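Uncharacterized protein TP-0789 domain-containing protein (PDB 3BUU) is of unknown function but belongs to the LolA superfamily, whose better-known members carry lipoproteins across the periplasm to the outer membrane. Local coordinates at residues D180-G184 against E185-T189; K222-L225 against K226-E229. One frame throughout, in Å; residues are numbered along the deposited sequence.

Overall arrangement
Both contacts are local and lie at the surface, each between adjoining segments of the chain, joining residues a few positions apart, and each is organised by one arginine that reaches back to main-chain carbonyls. Interaction 1 closes the tip of the hairpin between strands 170-182 and 185-195; its ladder of backbone bonds is supplemented by R187, the one buried residue that takes part. Interaction 2 lies beyond strand 202-212, in the C-terminal tail, where no strand pairing exists and R227 holds the carbonyl of a short helix-like bend, adding a cation-pi contact with a tyrosine. Their centres are 32 Å apart, and the nearest atoms about 18 Å from each other, so the two do not touch.

Interaction 1 of 2, residues D180-G184 against E185-T189; sequences DNILG and EMRPT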
loop_
_atom_site.group_PDB
_atom_site.type_symbol
_atom_site.label_atom_id
_atom_site.label_comp_id
_atom_site.label_asym_id
_atom_site.label_seq_id
_atom_site.Cartn_x
_atom_site.Cartn_y
_atom_site.Cartn_z
ATOM N N ASP A 180 -3.240 -10.031 13.294
ATOM C CA ASP A 180 -4.081 -9.795 14.471
ATOM C C ASP A 180 -5.545 -9.799 14.046
ATOM O O ASP A 180 -5.871 -9.415 12.936
ATOM C CB ASP A 180 -3.686 -8.430 15.038
ATOM C CG ASP A 180 -4.301 -8.148 16.383
ATOM O OD1 ASP A 180 -4.488 -9.092 17.166
ATOM O OD2 ASP A 180 -4.592 -6.969 16.660
ATOM N N ASN A 181 -6.434 -10.219 14.956
ATOM C CA ASN A 181 -7.869 -10.308 14.659
ATOM C C ASN A 181 -8.478 -8.890 14.660
ATOM O O ASN A 181 -8.602 -8.243 15.711
ATOM C CB ASN A 181 -8.590 -11.227 15.667
ATOM C CG ASN A 181 -10.085 -11.249 15.440
ATOM O OD1 ASN A 181 -10.536 -11.212 14.286
ATOM N ND2 ASN A 181 -10.862 -11.302 16.501
ATOM N N ILE A 182 -8.823 -8.389 13.471
ATOM C CA ILE A 182 -9.298 -7.035 13.278
ATOM C C ILE A 182 -10.445 -7.112 12.283
ATOM O O ILE A 182 -10.231 -7.536 11.143
ATOM C CB ILE A 182 -8.163 -6.137 12.749
ATOM C CG1 ILE A 182 -7.008 -5.997 13.753
ATOM C CG2 ILE A 182 -8.709 -4.776 12.327
ATOM C CD1 ILE A 182 -5.739 -5.458 13.133
ATOM N N LEU A 183 -11.646 -6.687 12.676
ATOM C CA LEU A 183 -12.722 -6.492 11.715
ATOM C C LEU A 183 -12.967 -7.694 10.834
ATOM O O LEU A 183 -13.133 -7.584 9.620
ATOM C CB LEU A 183 -12.467 -5.221 10.885
ATOM C CG LEU A 183 -12.420 -3.932 11.717
ATOM C CD1 LEU A 183 -11.904 -2.778 10.841
ATOM C CD2 LEU A 183 -13.766 -3.576 12.313
ATOM N N GLY A 184 -13.059 -8.862 11.469
ATOM C CA GLY A 184 -13.492 -10.061 10.754
ATOM C C GLY A 184 -12.411 -10.947 10.179
ATOM O O GLY A 184 -12.737 -12.029 9.626
ATOM N N GLU A 185 -11.139 -10.520 10.237
ATOM C CA GLU A 185 -10.067 -11.340 9.680
ATOM C C GLU A 185 -8.849 -11.250 10.560
ATOM O O GLU A 185 -8.660 -10.299 11.319
ATOM C CB GLU A 185 -9.649 -10.840 8.273
ATOM C CG GLU A 185 -10.729 -10.820 7.234
ATOM C CD GLU A 185 -11.193 -12.159 6.725
ATOM O OE1 GLU A 185 -10.524 -13.197 6.923
ATOM O OE2 GLU A 185 -12.254 -12.138 6.039
HETATM N N MSE A 186 -7.942 -12.225 10.419
HETATM C CA MSE A 186 -6.563 -12.071 10.889
HETATM C C MSE A 186 -5.830 -11.253 9.829
HETATM O O MSE A 186 -5.586 -11.738 8.733
HETATM C CB MSE A 186 -5.920 -13.439 11.031
HETATM C CG MSE A 186 -6.507 -14.246 12.189
HETATM SE SE MSE A 186 -6.189 -13.511 13.908
HETATM C CE MSE A 186 -4.286 -13.693 13.952
ATOM N N ARG A 187 -5.511 -10.007 10.170
ATOM C CA ARG A 187 -4.956 -9.070 9.217
ATOM C C ARG A 187 -3.498 -8.783 9.574
ATOM O O ARG A 187 -3.137 -8.657 10.746
ATOM C CB ARG A 187 -5.688 -7.739 9.262
ATOM C CG ARG A 187 -7.204 -7.917 9.065
ATOM C CD ARG A 187 -7.856 -6.587 8.801
ATOM N NE ARG A 187 -9.311 -6.721 8.657
ATOM C CZ ARG A 187 -9.909 -7.150 7.544
ATOM N NH1 ARG A 187 -9.155 -7.346 6.448
ATOM N NH2 ARG A 187 -11.228 -7.304 7.512
ATOM N N PRO A 188 -2.638 -8.606 8.555
ATOM C CA PRO A 188 -1.253 -8.234 8.849
ATOM C C PRO A 188 -1.203 -6.793 9.355
ATOM O O PRO A 188 -1.847 -5.933 8.788
ATOM C CB PRO A 188 -0.576 -8.363 7.493
ATOM C CG PRO A 188 -1.677 -8.097 6.468
ATOM C CD PRO A 188 -2.934 -8.704 7.106
ATOM N N THR A 189 -0.482 -6.562 10.427
ATOM C CA THR A 189 -0.337 -5.218 10.921
ATOM C C THR A 189 1.051 -4.649 10.715
ATOM O O THR A 189 1.286 -3.481 11.021
ATOM C CB THR A 189 -0.721 -5.098 12.395
ATOM O OG1 THR A 189 0.236 -5.784 13.197
ATOM C CG2 THR A 189 -2.118 -5.652 12.650
#
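R187 sends its side chain across I182 to the turn, reaching the carbonyls of I182 and L183. CG lies beside the backbone N (chi1 -55°) and the chain then runs extended to NE, which carries the guanidinium out to the bend. There R187 NH2 gives a 2.9 Å hydrogen bond to L183 O, which lies in the guanidinium plane although the nitrogen stands above the carbonyl plane. R187 NE makes a weak bond of 2.8 Å to I182 O, while R187 CD passes 4.0 Å from I182 CB as the two side chains cross. E185 CB sits over the centre of one guanidinium face, 3.8 Å above the plane of R187. NH1 turns to E18 O of helix 9-20, so the group joins hairpin to helix. Replacing R187 by an alanine would take away the guanidinium and is likely to leave L183 O without this donor, I182 O without its weak one, and the hairpin without its link to E18.

On the same side of the hairpin, I182 CD1 meets T189 CG2 at 3.7 Å, the methyl of T189 also lying near D180 CB; T189 OG1 bonds to N178 O. On the opposite face of the hairpin M186, a selenomethionine, bends at chi2 and chi3 and folds its SE over N181, 3.8 Å from N181 CB.

The backbone pairs D180 with R187 and I182 with E185 through two bonds each; I182 N to E185 O spans 2.9 Å and is nearly straight. N181 and M186 form the non-hydrogen-bonded pair between them, and CA-H...O contacts link N181 CA to E185 O and M186 CA to D180 O. L183 and G184 fill the corners of a type I' turn, with positive phi at both, making this a classic two-residue antiparallel beta hairpin.

Interaction 2 of 2, residues K222-L225 against K226-E229; sequences KDYL and KRLE
R227 grips the main-chain carbonyl of Y224 side-on, with NE and NH2 both giving hydrogen bonds to the one oxygen. R227 NE to Y224 O is 3.1 Å and lies in the carbonyl plane; R227 NH2 to the same Y224 O is 3.2 Å and approaches from above that plane. The oxygen itself sits in the plane of the guanidinium, so the paired bonds fix the rotation of the group. With CG anti to the carbonyl carbon (chi1 -61°), the extended chain of R227 folds back over the preceding residues.

R227 NH2 also hangs over one face of the Y224 ring, 3.3 Å from Y224 CE2 and displaced toward the rim. This is a cation-pi contact, R227 CZ lying 4.8 Å from the Y224 ring centroid, yet the planes are 68° apart: the guanidinium points an end at the ring instead of stacking flat on it. A water bonded to Y224 OH at 2.9 Å also makes a weak bond with R227 NH2.

The backbone adds K226 N to D223 O, a 3.3 Å bond entering from above the carbonyl plane, and a weak bond from L225 N to K222 O. Both reach back three residues, and 222-224 have helical backbone angles without the bonds of a regular helix; beyond them the tail straightens. L225 CD2 lies over a face of the guanidinium, and K226 CB rests near D223 O.

T221 OG1 accepts a bond from Y224 N at the start of this bend. On the protein side, L225 packs on F81 of strand 77-81 and I57 of strand 55-62, Y224 also touches I57, and K222 makes a cation-pi contact with W79, also on strand 77-81, which seats the bend against those two strands.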
loop_
_atom_site.group_PDB
_atom_site.type_symbol
_atom_site.label_atom_id
_atom_site.label_comp_id
_atom_site.label_asym_id
_atom_site.label_seq_id
_atom_site.Cartn_x
_atom_site.Cartn_y
_atom_site.Cartn_z
ATOM N N LYS A 222 -10.439 19.149 -3.019
ATOM C CA LYS A 222 -9.426 20.106 -2.624
ATOM C C LYS A 222 -9.884 21.033 -1.513
ATOM O O LYS A 222 -9.126 21.332 -0.613
ATOM C CB LYS A 222 -8.975 20.909 -3.841
ATOM C CG LYS A 222 -8.416 20.059 -4.967
ATOM C CD LYS A 222 -8.006 20.966 -6.125
ATOM C CE LYS A 222 -7.564 20.162 -7.338
ATOM N NZ LYS A 222 -7.088 21.063 -8.429
ATOM N N ASP A 223 -11.170 21.377 -1.505
ATOM C CA ASP A 223 -11.691 22.261 -0.467
ATOM C C ASP A 223 -11.663 21.623 0.913
ATOM O O ASP A 223 -11.369 22.294 1.901
ATOM C CB ASP A 223 -13.102 22.714 -0.805
ATOM C CG ASP A 223 -13.122 23.712 -1.917
ATOM O OD1 ASP A 223 -12.166 24.517 -2.033
ATOM O OD2 ASP A 223 -14.093 23.675 -2.695
ATOM N N TYR A 224 -11.930 20.308 0.984
ATOM C CA TYR A 224 -11.920 19.645 2.254
ATOM C C TYR A 224 -10.511 19.698 2.885
ATOM O O TYR A 224 -10.352 19.676 4.093
ATOM C CB TYR A 224 -12.435 18.229 2.047
ATOM C CG TYR A 224 -12.481 17.376 3.268
ATOM C CD1 TYR A 224 -13.527 17.492 4.190
ATOM C CD2 TYR A 224 -11.490 16.454 3.527
ATOM C CE1 TYR A 224 -13.565 16.680 5.322
ATOM C CE2 TYR A 224 -11.517 15.632 4.656
ATOM C CZ TYR A 224 -12.569 15.751 5.543
ATOM O OH TYR A 224 -12.615 14.922 6.635
ATOM N N LEU A 225 -9.478 19.730 2.033
ATOM C CA LEU A 225 -8.087 19.669 2.510
ATOM C C LEU A 225 -7.407 21.037 2.667
ATOM O O LEU A 225 -6.199 21.113 2.855
ATOM C CB LEU A 225 -7.280 18.719 1.622
ATOM C CG LEU A 225 -7.709 17.260 1.764
ATOM C CD1 LEU A 225 -6.972 16.418 0.735
ATOM C CD2 LEU A 225 -7.365 16.778 3.157
ATOM N N LYS A 226 -8.169 22.126 2.588
ATOM C CA LYS A 226 -7.608 23.477 2.741
ATOM C C LYS A 226 -7.494 23.758 4.227
ATOM O O LYS A 226 -8.474 24.086 4.878
ATOM C CB LYS A 226 -8.452 24.514 2.020
ATOM C CG LYS A 226 -7.712 25.838 1.973
ATOM C CD LYS A 226 -8.256 26.794 0.935
ATOM C CE LYS A 226 -7.460 28.083 0.921
ATOM N NZ LYS A 226 -6.411 28.070 -0.088
ATOM N N ARG A 227 -6.314 23.516 4.778
ATOM C CA ARG A 227 -6.122 23.577 6.240
ATOM C C ARG A 227 -4.845 24.286 6.590
ATOM O O ARG A 227 -3.953 24.419 5.741
ATOM C CB ARG A 227 -6.086 22.187 6.847
ATOM C CG ARG A 227 -7.361 21.455 6.618
ATOM C CD ARG A 227 -7.285 20.087 7.064
ATOM N NE ARG A 227 -8.447 19.377 6.562
ATOM C CZ ARG A 227 -8.981 18.329 7.160
ATOM N NH1 ARG A 227 -8.468 17.870 8.309
ATOM N NH2 ARG A 227 -10.032 17.757 6.617
ATOM N N LEU A 228 -4.779 24.755 7.832
ATOM C CA LEU A 228 -3.560 25.326 8.383
ATOM C C LEU A 228 -3.646 25.219 9.892
ATOM O O LEU A 228 -4.490 25.879 10.521
ATOM C CB LEU A 228 -3.378 26.791 7.972
ATOM C CG LEU A 228 -2.030 27.385 8.374
ATOM C CD1 LEU A 228 -0.842 26.761 7.598
ATOM C CD2 LEU A 228 -2.112 28.872 8.087
ATOM N N GLU A 229 -2.763 24.422 10.485
ATOM C CA GLU A 229 -2.853 24.155 11.931
ATOM C C GLU A 229 -1.752 24.791 12.756
ATOM O O GLU A 229 -0.643 24.997 12.263
ATOM C CB GLU A 229 -2.885 22.651 12.199
ATOM C CG GLU A 229 -4.110 21.944 11.653
ATOM C CD GLU A 229 -4.131 20.473 12.020
ATOM O OE1 GLU A 229 -3.071 19.805 11.920
ATOM O OE2 GLU A 229 -5.212 19.982 12.398
ATOM O OXT GLU A 229 -1.958 25.076 13.950
HETATM O O HOH W 1 -10.099 14.589 8.065
#